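Local coordinates for protein putative fimbrium tip subunit Fim1C (Bacteroides ovatus, PDB 4EPS) that probably forms part of the tip of fimbriae, the filamentous cell-surface appendages that mediate adhesion and biofilm formation, at residues N16-G21 with S152-H157; N87-Y92 with S137-L142; S160-K165 with L220-S225; H333-S338 with G428-S433; S338-T343 with Y504-G509. All coordinates share one frame; numbering follows the deposited sequence. Where two conformers were deposited one is given.

Contact 1 of 5, residues N16-G21 with S152-H157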
# COMPACT_ATOMS: atom_id res chain seq x y z
N ASN A 16 -26.15 -45.37 13.44
CA ASN A 16 -25.34 -44.34 12.81
C ASN A 16 -26.29 -43.39 12.09
O ASN A 16 -27.31 -43.84 11.56
CB ASN A 16 -24.29 -44.96 11.86
CG ASN A 16 -23.51 -46.10 12.47
OD1 ASN A 16 -22.67 -45.90 13.35
ND2 ASN A 16 -23.82 -47.33 12.05
N VAL A 17 -26.00 -42.09 12.16
CA VAL A 17 -26.85 -41.07 11.56
C VAL A 17 -25.98 -40.11 10.75
O VAL A 17 -25.00 -39.55 11.27
CB VAL A 17 -27.65 -40.32 12.67
CG1 VAL A 17 -28.57 -39.28 12.05
CG2 VAL A 17 -28.47 -41.29 13.53
N THR A 18 -26.32 -39.93 9.47
CA THR A 18 -25.58 -39.04 8.58
C THR A 18 -26.52 -38.05 7.93
O THR A 18 -27.54 -38.46 7.37
CB THR A 18 -24.83 -39.84 7.48
OG1 THR A 18 -24.01 -40.81 8.10
CG2 THR A 18 -23.93 -38.94 6.62
N ASP A 19 -26.18 -36.78 7.96
CA ASP A 19 -26.96 -35.74 7.28
C ASP A 19 -26.50 -35.64 5.83
O ASP A 19 -25.31 -35.47 5.60
CB ASP A 19 -26.79 -34.39 7.98
CG ASP A 19 -27.51 -33.24 7.31
OD1 ASP A 19 -28.37 -33.50 6.43
OD2 ASP A 19 -27.26 -32.10 7.68
N THR A 20 -27.43 -35.70 4.87
CA THR A 20 -27.07 -35.58 3.45
C THR A 20 -26.78 -34.09 3.14
O THR A 20 -26.21 -33.80 2.10
CB THR A 20 -28.15 -36.17 2.54
OG1 THR A 20 -29.36 -35.44 2.72
CG2 THR A 20 -28.39 -37.66 2.78
N GLY A 21 -27.21 -33.19 4.03
CA GLY A 21 -26.96 -31.75 3.94
C GLY A 21 -27.95 -30.94 3.13
O GLY A 21 -28.71 -31.50 2.33
N SER A 152 -27.74 -47.63 9.56
CA SER A 152 -27.04 -46.41 9.17
C SER A 152 -28.00 -45.57 8.34
O SER A 152 -28.36 -45.93 7.21
CB SER A 152 -25.74 -46.74 8.44
OG SER A 152 -25.04 -45.57 8.08
N PHE A 153 -28.51 -44.50 8.96
CA PHE A 153 -29.51 -43.64 8.34
C PHE A 153 -28.91 -42.48 7.59
O PHE A 153 -27.94 -41.86 8.04
CB PHE A 153 -30.46 -43.07 9.41
CG PHE A 153 -31.31 -44.11 10.10
CD1 PHE A 153 -32.45 -44.62 9.49
CD2 PHE A 153 -30.94 -44.62 11.34
CE1 PHE A 153 -33.23 -45.59 10.12
CE2 PHE A 153 -31.72 -45.60 11.97
CZ PHE A 153 -32.85 -46.08 11.34
N GLN A 154 -29.54 -42.15 6.47
CA GLN A 154 -29.25 -40.93 5.69
C GLN A 154 -30.44 -39.99 5.96
O GLN A 154 -31.57 -40.36 5.61
CB GLN A 154 -29.13 -41.24 4.17
CG GLN A 154 -27.97 -42.17 3.80
CD GLN A 154 -26.63 -41.51 3.96
OE1 GLN A 154 -26.48 -40.30 3.81
NE2 GLN A 154 -25.66 -42.26 4.40
N LEU A 155 -30.21 -38.83 6.57
CA LEU A 155 -31.29 -37.86 6.86
C LEU A 155 -31.29 -36.73 5.87
O LEU A 155 -30.20 -36.25 5.51
CB LEU A 155 -31.17 -37.26 8.27
CG LEU A 155 -31.15 -38.20 9.48
CD1 LEU A 155 -31.17 -37.39 10.77
CD2 LEU A 155 -32.35 -39.19 9.48
N THR A 156 -32.48 -36.29 5.44
CA THR A 156 -32.60 -35.15 4.53
C THR A 156 -33.43 -34.07 5.25
O THR A 156 -34.37 -34.40 5.98
CB THR A 156 -33.18 -35.62 3.18
OG1 THR A 156 -32.41 -36.73 2.71
CG2 THR A 156 -33.18 -34.54 2.12
N HIS A 157 -33.08 -32.80 5.06
CA HIS A 157 -33.78 -31.65 5.67
C HIS A 157 -35.09 -31.44 4.93
O HIS A 157 -35.12 -31.43 3.68
CB HIS A 157 -32.89 -30.40 5.61
CG HIS A 157 -31.65 -30.50 6.44
ND1 HIS A 157 -31.57 -29.87 7.67
CD2 HIS A 157 -30.49 -31.16 6.20
CE1 HIS A 157 -30.34 -30.12 8.12
NE2 HIS A 157 -29.66 -30.90 7.28
O HOH W 1 -25.35 -43.03 8.71
O HOH W 2 -31.26 -32.23 2.86
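A parallel strand pair lays N16-D19 beside S152-L155 in the N-terminal part of this fimbrillin-like protein, and at its end a histidine-carboxylate hydrogen bond joins D19 to H157. T18 makes both its backbone bonds to the opposite strand: its N-H goes to F153 O, and T18 O accepts L155 N at 2.8 Å. H157 NE2 meets D19 OD2 at 2.7 Å on the syn side of the carboxylate; the bond lies close to the imidazole plane but 29° out of the carboxylate plane, the two planes standing 52° apart. CG of D19 is anti to its backbone N (chi1 177°), and OD1 accepts G21 N from above the carboxylate plane at 2.7 Å, closing an Asx turn. T38 N also donates to OD2, and D133 takes ND1 of H157. An alanine in place of D19 would probably leave H157 NE2 and G21 N without their acceptor. On the face bearing V17 and L155, V17 CG1 lies 3.5 Å from L155 CD1 in one conformer of L155, so the closeness is not certain. T18 and S152, on the other face, suit its wetter setting: one water joins T18 OG1, S152 OG and F153 O. With carboxylates at both ring nitrogens, H157 is likely to be stabilised in its protonated form, and the negative charge of D19 is probably offset in part by imidazole and backbone N-H groups.

Contact 2 of 5, residues N87-Y92 with S137-L142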
# COMPACT_ATOMS: atom_id res chain seq x y z
N ASN A 87 -38.64 -52.50 7.68
CA ASN A 87 -38.24 -51.16 7.22
C ASN A 87 -37.99 -50.26 8.43
O ASN A 87 -38.89 -50.12 9.26
CB ASN A 87 -39.32 -50.57 6.31
CG ASN A 87 -39.35 -51.18 4.93
OD1 ASN A 87 -38.37 -51.74 4.44
ND2 ASN A 87 -40.49 -51.10 4.27
N PHE A 88 -36.79 -49.66 8.55
CA PHE A 88 -36.50 -48.76 9.68
C PHE A 88 -36.53 -47.33 9.20
O PHE A 88 -36.14 -47.04 8.06
CB PHE A 88 -35.14 -49.07 10.37
CG PHE A 88 -35.11 -50.44 11.03
CD1 PHE A 88 -34.77 -51.57 10.30
CD2 PHE A 88 -35.44 -50.59 12.37
CE1 PHE A 88 -34.74 -52.83 10.91
CE2 PHE A 88 -35.37 -51.84 12.98
CZ PHE A 88 -35.04 -52.95 12.24
N TYR A 89 -37.00 -46.42 10.07
CA TYR A 89 -37.10 -44.99 9.76
C TYR A 89 -36.60 -44.17 10.91
O TYR A 89 -36.86 -44.53 12.06
CB TYR A 89 -38.57 -44.58 9.51
CG TYR A 89 -39.23 -45.28 8.35
CD1 TYR A 89 -39.87 -46.51 8.53
CD2 TYR A 89 -39.26 -44.71 7.09
CE1 TYR A 89 -40.49 -47.16 7.47
CE2 TYR A 89 -39.88 -45.35 6.02
CZ TYR A 89 -40.51 -46.57 6.22
OH TYR A 89 -41.15 -47.18 5.18
N ALA A 90 -35.93 -43.06 10.63
CA ALA A 90 -35.50 -42.19 11.72
C ALA A 90 -35.79 -40.73 11.39
O ALA A 90 -35.82 -40.36 10.21
CB ALA A 90 -34.02 -42.37 12.03
N TYR A 91 -35.98 -39.91 12.42
CA TYR A 91 -36.19 -38.47 12.22
C TYR A 91 -35.54 -37.71 13.34
O TYR A 91 -35.35 -38.22 14.45
CB TYR A 91 -37.70 -38.10 12.11
CG TYR A 91 -38.40 -38.13 13.45
CD1 TYR A 91 -38.72 -39.34 14.06
CD2 TYR A 91 -38.63 -36.96 14.16
CE1 TYR A 91 -39.32 -39.38 15.32
CE2 TYR A 91 -39.18 -36.99 15.45
CZ TYR A 91 -39.54 -38.20 16.01
OH TYR A 91 -40.05 -38.25 17.28
N TYR A 92 -35.27 -36.45 13.05
CA TYR A 92 -34.71 -35.47 13.97
C TYR A 92 -35.52 -34.17 13.83
O TYR A 92 -35.77 -33.77 12.70
CB TYR A 92 -33.23 -35.21 13.60
CG TYR A 92 -32.64 -34.07 14.39
CD1 TYR A 92 -32.76 -32.75 13.96
CD2 TYR A 92 -32.03 -34.30 15.63
CE1 TYR A 92 -32.30 -31.69 14.73
CE2 TYR A 92 -31.53 -33.25 16.40
CZ TYR A 92 -31.68 -31.94 15.94
OH TYR A 92 -31.20 -30.91 16.70
N SER A 137 -35.49 -39.74 7.41
CA SER A 137 -34.94 -40.80 6.56
C SER A 137 -36.05 -41.45 5.75
O SER A 137 -37.24 -41.36 6.09
CB SER A 137 -34.25 -41.87 7.41
OG SER A 137 -35.18 -42.83 7.88
N ASN A 138 -35.66 -42.21 4.73
CA ASN A 138 -36.59 -43.08 4.01
C ASN A 138 -36.40 -44.48 4.62
O ASN A 138 -35.69 -44.58 5.63
CB ASN A 138 -36.37 -43.02 2.50
CG ASN A 138 -36.94 -41.76 1.91
OD1 ASN A 138 -38.05 -41.31 2.25
ND2 ASN A 138 -36.20 -41.13 1.05
N ALA A 139 -37.08 -45.51 4.10
CA ALA A 139 -37.01 -46.89 4.57
C ALA A 139 -35.56 -47.40 4.51
O ALA A 139 -34.93 -47.35 3.45
CB ALA A 139 -37.92 -47.78 3.73
N THR A 140 -35.04 -47.84 5.64
CA THR A 140 -33.64 -48.26 5.79
C THR A 140 -33.58 -49.71 6.24
O THR A 140 -34.32 -50.11 7.12
CB THR A 140 -32.94 -47.32 6.80
OG1 THR A 140 -33.17 -45.96 6.40
CG2 THR A 140 -31.43 -47.57 6.91
N ALA A 141 -32.64 -50.47 5.66
CA ALA A 141 -32.44 -51.87 5.99
C ALA A 141 -31.35 -52.04 7.03
O ALA A 141 -30.36 -51.29 7.07
CB ALA A 141 -32.09 -52.64 4.74
N LEU A 142 -31.49 -53.10 7.81
CA LEU A 142 -30.50 -53.51 8.79
C LEU A 142 -29.35 -54.21 8.03
O LEU A 142 -29.60 -54.97 7.09
CB LEU A 142 -31.21 -54.46 9.74
CG LEU A 142 -30.55 -54.88 11.02
CD1 LEU A 142 -30.43 -53.73 12.00
CD2 LEU A 142 -31.38 -55.96 11.68
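F88, S137 and A139 bury much of the surface where strands 87-92 and 135-145 pair antiparallel in the fimbrillin-like region, with a single regular bridge, F88 to T140. F88 N donates to T140 O, and T140 N to F88 O at 2.8 Å. The F88 ring turns its edge to T140 O, with CD1 3.5 Å from that oxygen, and its CE1 reaches L142 CB at 4.1 Å. L151 and F153 of the next strand add to this apolar setting, which a phenyl ring fills well. The small A139 lets the Y89 ring come close: its CB lies 3.8 Å from Y89 CZ. S137 stands in for a backbone partner where regular pairing lapses. Its OG sits between the backbone N and the carbonyl carbon (chi1 85°) and accepts A90 N at 2.9 Å, while S137 N donates to A90 O. S137 OG donates to N138 O at 2.9 Å, and T140 OG1 donates to the same oxygen from the opposite face of its carbonyl plane.

Contact 3 of 5, residues S160-K165 with L220-S225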
# COMPACT_ATOMS: atom_id res chain seq x y z
N SER A 160 -36.73 -25.48 3.85
CA SER A 160 -35.86 -24.80 2.90
C SER A 160 -35.02 -23.82 3.70
O SER A 160 -35.32 -23.59 4.88
CB SER A 160 -36.68 -24.11 1.81
OG SER A 160 -35.80 -23.73 0.76
N LEU A 161 -33.97 -23.26 3.11
CA LEU A 161 -33.09 -22.37 3.87
C LEU A 161 -32.76 -21.08 3.13
O LEU A 161 -32.32 -21.12 1.97
CB LEU A 161 -31.79 -23.13 4.20
CG LEU A 161 -30.75 -22.37 5.06
CD1 LEU A 161 -31.30 -22.13 6.50
CD2 LEU A 161 -29.45 -23.12 5.09
N VAL A 162 -32.94 -19.95 3.81
CA VAL A 162 -32.53 -18.64 3.31
C VAL A 162 -31.13 -18.38 3.89
O VAL A 162 -30.94 -18.50 5.11
CB VAL A 162 -33.54 -17.51 3.69
CG1 VAL A 162 -32.92 -16.10 3.55
CG2 VAL A 162 -34.81 -17.60 2.84
N VAL A 163 -30.18 -17.98 3.05
CA VAL A 163 -28.84 -17.59 3.52
C VAL A 163 -28.63 -16.14 3.05
O VAL A 163 -28.84 -15.87 1.87
CB VAL A 163 -27.70 -18.53 3.03
CG1 VAL A 163 -26.34 -18.03 3.54
CG2 VAL A 163 -27.96 -19.98 3.50
N VAL A 164 -28.26 -15.22 3.97
CA VAL A 164 -28.03 -13.81 3.62
C VAL A 164 -26.57 -13.47 3.90
O VAL A 164 -26.10 -13.65 5.01
CB VAL A 164 -28.98 -12.81 4.34
CG1 VAL A 164 -28.79 -11.39 3.79
CG2 VAL A 164 -30.45 -13.24 4.25
N LYS A 165 -25.87 -12.93 2.88
CA LYS A 165 -24.50 -12.45 3.01
C LYS A 165 -24.50 -10.93 2.82
O LYS A 165 -24.61 -10.45 1.69
CB LYS A 165 -23.58 -13.15 1.97
CG LYS A 165 -22.10 -12.80 2.13
CD LYS A 165 -21.51 -13.45 3.36
CE LYS A 165 -20.02 -13.27 3.42
NZ LYS A 165 -19.53 -13.68 4.74
N LEU A 220 -31.85 -18.70 7.85
CA LEU A 220 -33.22 -18.77 8.32
C LEU A 220 -33.94 -19.90 7.64
O LEU A 220 -34.07 -19.89 6.42
CB LEU A 220 -33.94 -17.43 8.03
CG LEU A 220 -35.39 -17.32 8.50
CD1 LEU A 220 -35.44 -17.12 10.03
CD2 LEU A 220 -36.06 -16.15 7.83
N LEU A 221 -34.44 -20.87 8.42
CA LEU A 221 -35.27 -21.94 7.86
C LEU A 221 -36.63 -21.38 7.45
O LEU A 221 -37.20 -20.56 8.18
CB LEU A 221 -35.47 -23.08 8.87
CG LEU A 221 -34.19 -23.82 9.29
CD1 LEU A 221 -34.42 -24.53 10.62
CD2 LEU A 221 -33.73 -24.79 8.20
N ARG A 222 -37.13 -21.82 6.27
CA ARG A 222 -38.43 -21.40 5.71
C ARG A 222 -39.18 -22.61 5.20
O ARG A 222 -38.56 -23.62 4.84
CB ARG A 222 -38.24 -20.39 4.55
CG ARG A 222 -37.49 -19.06 4.93
CD ARG A 222 -38.30 -18.16 5.84
NE ARG A 222 -39.55 -17.70 5.21
CZ ARG A 222 -40.63 -17.30 5.87
NH1 ARG A 222 -40.65 -17.33 7.20
NH2 ARG A 222 -41.70 -16.88 5.21
N LYS A 223 -40.50 -22.54 5.18
CA LYS A 223 -41.29 -23.66 4.65
C LYS A 223 -41.07 -23.76 3.14
O LYS A 223 -41.01 -22.73 2.47
CB LYS A 223 -42.77 -23.48 4.97
CG LYS A 223 -43.13 -23.87 6.39
CD LYS A 223 -44.59 -23.57 6.66
CE LYS A 223 -45.01 -24.03 8.04
NZ LYS A 223 -46.39 -23.59 8.37
N PRO A 224 -40.91 -24.97 2.59
CA PRO A 224 -40.77 -25.09 1.12
C PRO A 224 -41.97 -24.47 0.41
O PRO A 224 -43.09 -24.50 0.93
CB PRO A 224 -40.71 -26.60 0.90
CG PRO A 224 -40.20 -27.14 2.21
CD PRO A 224 -40.89 -26.30 3.24
N SER A 225 -41.72 -23.84 -0.76
CA SER A 225 -42.74 -23.18 -1.59
C SER A 225 -43.31 -21.89 -0.96
O SER A 225 -44.22 -21.31 -1.54
CB SER A 225 -43.89 -24.13 -1.95
OG SER A 225 -43.39 -25.21 -2.73
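L161 holds CG anti to its backbone N (chi1 -177°), whereas L221 holds CG beside its N and anti to the carbonyl carbon (chi1 -63°); across their non-hydrogen-bonded pair, L161 CD1 and L221 CD2 come within 4.0 Å. L161 CD1 also rests 3.6 Å from L220 O, so the leucine covers part of the neighbouring backbone. Hydrogen-bonded antiparallel pairs flank these leucines. S160 and R222 exchange two bonds, S160 N reaching R222 O at 2.8 Å, and V162 and L220 exchange two more, V162 N reaching L220 O at 2.8 Å. On the face opposite L161 and L221, which L220 shares, V162 and R222 lie side by side and point the same way, with V162 CG2 3.7 Å from R222 CG. The long aliphatic stem of arginine suits this place: it packs on valine while its bent chain carries the guanidinium away. Serine suits position S160 because its buried hydroxyl finds carbonyl acceptors: OG bonds to K248 O, with K251 O also within bonding reach. Strand 160-165 runs between two neighbours, 217-222 in antiparallel and 251-256 in parallel. Y129 of helix 126-130 packs on L161 and L221, whereas F255 and the loop residue M247 lie against V162.

Contact 4 of 5, residues H333-S338 with G428-S433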
# COMPACT_ATOMS: atom_id res chain seq x y z
N HIS A 333 -4.02 -3.67 16.37
CA HIS A 333 -3.81 -2.65 15.34
C HIS A 333 -3.63 -1.24 15.90
O HIS A 333 -2.89 -0.44 15.32
CB HIS A 333 -4.98 -2.65 14.34
CG HIS A 333 -5.23 -4.01 13.77
ND1 HIS A 333 -6.21 -4.84 14.29
CD2 HIS A 333 -4.58 -4.67 12.79
CE1 HIS A 333 -6.14 -5.97 13.59
NE2 HIS A 333 -5.17 -5.91 12.67
N GLY A 334 -4.31 -0.93 16.99
CA GLY A 334 -4.14 0.41 17.55
C GLY A 334 -5.22 0.81 18.51
O GLY A 334 -5.97 -0.03 19.03
N LEU A 335 -5.27 2.12 18.78
CA LEU A 335 -6.22 2.70 19.71
C LEU A 335 -7.01 3.79 18.99
O LEU A 335 -6.46 4.49 18.13
CB LEU A 335 -5.47 3.32 20.94
CG LEU A 335 -4.60 2.37 21.77
CD1 LEU A 335 -3.85 3.15 22.86
CD2 LEU A 335 -5.45 1.28 22.44
N VAL A 336 -8.23 3.99 19.44
CA VAL A 336 -9.14 5.02 18.94
C VAL A 336 -9.59 5.86 20.11
O VAL A 336 -9.97 5.32 21.14
CB VAL A 336 -10.37 4.36 18.22
CG1 VAL A 336 -11.52 5.37 18.00
CG2 VAL A 336 -9.97 3.72 16.89
N MSE A 337 -9.64 7.18 19.91
CA MSE A 337 -10.21 8.08 20.91
C MSE A 337 -11.62 8.49 20.46
O MSE A 337 -11.82 8.87 19.31
CB MSE A 337 -9.35 9.32 21.12
CG MSE A 337 -9.88 10.19 22.27
SE MSE A 337 -8.76 11.75 22.52
CE MSE A 337 -9.15 12.60 20.84
N SER A 338 -12.56 8.49 21.39
CA SER A 338 -13.95 8.83 21.16
C SER A 338 -14.14 10.26 20.69
O SER A 338 -13.45 11.15 21.18
CB SER A 338 -14.73 8.67 22.48
OG SER A 338 -14.32 9.63 23.47
N GLY A 428 -14.34 -2.36 23.12
CA GLY A 428 -15.39 -1.54 23.68
C GLY A 428 -14.69 -0.33 24.32
O GLY A 428 -13.46 -0.31 24.46
N TRP A 429 -15.46 0.68 24.70
CA TRP A 429 -14.92 1.92 25.27
C TRP A 429 -14.45 1.76 26.74
O TRP A 429 -15.13 1.12 27.56
CB TRP A 429 -15.99 3.04 25.23
CG TRP A 429 -16.42 3.46 23.85
CD1 TRP A 429 -17.69 3.37 23.32
CD2 TRP A 429 -15.61 4.08 22.84
NE1 TRP A 429 -17.71 3.91 22.05
CE2 TRP A 429 -16.45 4.34 21.73
CE3 TRP A 429 -14.25 4.46 22.77
CZ2 TRP A 429 -15.97 4.96 20.56
CZ3 TRP A 429 -13.78 5.06 21.61
CH2 TRP A 429 -14.64 5.31 20.52
N TYR A 430 -13.33 2.41 27.07
CA TYR A 430 -12.83 2.43 28.46
C TYR A 430 -12.16 3.78 28.75
O TYR A 430 -11.74 4.47 27.82
CB TYR A 430 -11.86 1.26 28.76
CG TYR A 430 -10.65 1.21 27.85
CD1 TYR A 430 -9.50 1.97 28.14
CD2 TYR A 430 -10.67 0.48 26.67
CE1 TYR A 430 -8.41 1.98 27.28
CE2 TYR A 430 -9.57 0.47 25.81
CZ TYR A 430 -8.45 1.22 26.12
OH TYR A 430 -7.37 1.19 25.28
N VAL A 431 -12.03 4.13 30.03
CA VAL A 431 -11.32 5.36 30.43
C VAL A 431 -9.83 5.06 30.27
O VAL A 431 -9.32 4.11 30.87
CB VAL A 431 -11.66 5.84 31.87
CG1 VAL A 431 -10.81 7.05 32.27
CG2 VAL A 431 -13.16 6.17 32.00
N PRO A 432 -9.09 5.83 29.44
CA PRO A 432 -7.67 5.51 29.23
C PRO A 432 -6.86 5.59 30.51
O PRO A 432 -7.19 6.39 31.39
CB PRO A 432 -7.20 6.59 28.23
CG PRO A 432 -8.20 7.74 28.42
CD PRO A 432 -9.50 7.02 28.65
N SER A 433 -5.80 4.78 30.62
CA SER A 433 -4.84 4.91 31.72
C SER A 433 -4.14 6.25 31.53
O SER A 433 -4.16 6.81 30.41
CB SER A 433 -3.80 3.78 31.67
OG SER A 433 -3.17 3.78 30.40
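No hydrogen bond joins L335-S338 to W429 and Y430; two aromatic side chains from a loop meet the strand through van der Waals contacts. S338 places CB over one face of the six-membered ring of W429, a CH-pi contact of 4.1 Å to the ring centroid, 22° off the ring normal and offset toward the rim. The outer end of the indole also touches the backbone, with W429 CH2 3.6 Å from S338 CA. At the ring's edge and near its plane is V336 O, 3.8 Å from W429 CZ3, and V336 CG1 approaches W429 CH2 obliquely at 4.0 Å. The broad indole suits the place because it touches both residues while NE1 donates to F420 O. An alanine in place of W429 would probably open a gap beside S338 and V336 and leave F420 O without its indole donor. Y430 crosses L335 at about a right angle, its OH 3.4 Å from L335 CD2; that hydroxyl bonds to E436, so tyrosine serves apolar and polar neighbours at once. C416 and E417 of helix 408-419 touch W429. Here the loop between helices 408-419 and 434-438 packs against strand 334-338 of the C-terminal antiparallel sheet.

Contact 5 of 5, residues S338-T343 with Y504-G509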
# COMPACT_ATOMS: atom_id res chain seq x y z
N SER A 338 -12.56 8.49 21.39
CA SER A 338 -13.95 8.83 21.16
C SER A 338 -14.14 10.26 20.69
O SER A 338 -13.45 11.15 21.18
CB SER A 338 -14.73 8.67 22.48
OG SER A 338 -14.32 9.63 23.47
N LEU A 339 -15.14 10.51 19.81
CA LEU A 339 -15.62 11.88 19.54
C LEU A 339 -16.35 12.39 20.79
O LEU A 339 -16.51 13.60 20.99
CB LEU A 339 -16.60 11.90 18.36
CG LEU A 339 -16.07 11.41 17.01
CD1 LEU A 339 -17.07 11.72 15.88
CD2 LEU A 339 -14.72 12.02 16.68
N TYR A 340 -16.87 11.44 21.57
CA TYR A 340 -17.59 11.74 22.82
C TYR A 340 -16.70 12.47 23.80
O TYR A 340 -15.54 12.08 24.01
CB TYR A 340 -18.08 10.43 23.47
CG TYR A 340 -18.77 10.61 24.81
CD1 TYR A 340 -18.04 10.68 26.00
CD2 TYR A 340 -20.15 10.75 24.90
CE1 TYR A 340 -18.66 10.90 27.23
CE2 TYR A 340 -20.79 10.92 26.13
CZ TYR A 340 -20.04 11.00 27.29
OH TYR A 340 -20.65 11.17 28.50
N THR A 341 -17.25 13.51 24.44
CA THR A 341 -16.54 14.18 25.55
C THR A 341 -17.57 14.89 26.43
O THR A 341 -18.47 15.57 25.94
CB THR A 341 -15.39 15.10 25.12
OG1 THR A 341 -14.71 15.56 26.30
CG2 THR A 341 -15.84 16.31 24.26
N GLU A 342 -17.42 14.72 27.74
CA GLU A 342 -18.25 15.39 28.75
C GLU A 342 -17.40 15.61 29.96
O GLU A 342 -16.35 14.98 30.08
CB GLU A 342 -19.49 14.54 29.15
CG GLU A 342 -20.55 14.31 28.08
CD GLU A 342 -21.21 15.51 27.41
OE1 GLU A 342 -21.34 16.57 28.07
OE2 GLU A 342 -21.62 15.37 26.24
N THR A 343 -17.84 16.51 30.87
CA THR A 343 -17.17 16.73 32.15
C THR A 343 -18.03 16.10 33.22
O THR A 343 -19.26 16.07 33.10
CB THR A 343 -16.95 18.22 32.43
OG1 THR A 343 -18.23 18.86 32.43
CG2 THR A 343 -16.01 18.88 31.44
N TYR A 504 -13.78 13.84 30.38
CA TYR A 504 -13.70 12.48 29.86
C TYR A 504 -13.43 12.43 28.36
O TYR A 504 -14.09 13.13 27.59
CB TYR A 504 -15.05 11.76 30.08
CG TYR A 504 -15.28 11.27 31.48
CD1 TYR A 504 -14.78 10.05 31.91
CD2 TYR A 504 -16.06 12.01 32.38
CE1 TYR A 504 -15.02 9.57 33.19
CE2 TYR A 504 -16.30 11.55 33.67
CZ TYR A 504 -15.80 10.32 34.06
OH TYR A 504 -16.03 9.84 35.32
N ARG A 505 -12.54 11.54 27.97
CA ARG A 505 -12.35 11.04 26.60
C ARG A 505 -12.24 9.52 26.75
O ARG A 505 -11.59 9.07 27.69
CB ARG A 505 -11.09 11.62 25.92
CG ARG A 505 -11.26 13.05 25.41
CD ARG A 505 -11.99 13.08 24.07
NE ARG A 505 -12.23 14.47 23.67
CZ ARG A 505 -12.72 14.84 22.50
NH1 ARG A 505 -13.06 13.92 21.59
NH2 ARG A 505 -12.94 16.12 22.24
N PHE A 506 -12.95 8.76 25.94
CA PHE A 506 -12.86 7.30 26.02
C PHE A 506 -11.98 6.79 24.91
O PHE A 506 -11.83 7.43 23.86
CB PHE A 506 -14.26 6.66 25.94
CG PHE A 506 -15.01 6.87 27.24
CD1 PHE A 506 -15.75 8.04 27.46
CD2 PHE A 506 -14.95 5.92 28.25
CE1 PHE A 506 -16.39 8.25 28.69
CE2 PHE A 506 -15.61 6.13 29.48
CZ PHE A 506 -16.29 7.32 29.70
N PHE A 507 -11.38 5.64 25.16
CA PHE A 507 -10.56 4.92 24.20
C PHE A 507 -11.13 3.54 23.92
O PHE A 507 -11.81 2.97 24.77
CB PHE A 507 -9.16 4.70 24.79
CG PHE A 507 -8.12 5.78 24.59
CD1 PHE A 507 -8.46 7.13 24.74
CD2 PHE A 507 -6.79 5.45 24.39
CE1 PHE A 507 -7.48 8.13 24.65
CE2 PHE A 507 -5.80 6.44 24.29
CZ PHE A 507 -6.15 7.77 24.44
N LEU A 508 -10.75 2.95 22.78
CA LEU A 508 -11.03 1.55 22.49
C LEU A 508 -9.80 1.00 21.78
O LEU A 508 -9.05 1.77 21.19
CB LEU A 508 -12.34 1.32 21.70
CG LEU A 508 -12.52 1.87 20.27
CD1 LEU A 508 -11.64 1.10 19.24
CD2 LEU A 508 -13.99 1.72 19.86
N GLY A 509 -9.59 -0.31 21.87
CA GLY A 509 -8.52 -0.98 21.15
C GLY A 509 -9.15 -1.73 19.98
O GLY A 509 -10.27 -2.24 20.10
O HOH W 3 -14.85 15.42 19.85
O HOH W 4 -12.45 16.82 25.25
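R505 and T341 cross obliquely, with T341 CB 3.4 Å above one face of the guanidinium and offset toward its rim. The edge of that flat group does the bonding: NH1 donates to S338 O, which lies almost in the guanidinium plane, at 2.8 Å. Water 3 links NH1 to L339 O, and water 4 links NE to T341 OG1. Arginine suits the place because its several N-H groups can serve a bend rich in carbonyls while its face packs on threonine. T341 OG1, anti to its backbone N (chi1 -174°), gives its proton to Y504 O at 2.8 Å. Y340 and F506 lie side by side and point the same way, their ring planes 62° apart and CE1 to CE1 at 3.8 Å. S338 OG accepts F506 N at 3.0 Å and donates to a lone pair of Y340 O, while S338 N bonds to F506 O. Side-chain bonds of S338, T341 and R505 thus supplement the backbone pairing where the chain turns from strand 334-338 into 342-344, an outermost strand of the C-terminal antiparallel sheet.

In the fold
Near the N terminus, contact 1 joins strand 14-19 to strand 148-174 and closes a loop of 130 residues. Contact 2, nested inside that loop, joins 87-92 to 135-145 and closes one of 44 residues; the two touch where F153 packs on S137 and T140. Farther along 148-174, contact 3 follows in series, pairing this long strand with 217-222 across a loop of 54 residues, its centre about 20 Å from that of contact 1. On the opposite side of the chain's centre, contacts 4 and 5 share S338 and cross, their segments alternating along the chain: contact 4 sets the loop 428-433 on strand 334-338, and contact 5 brings 342-344 to the C-terminal strand 502-509.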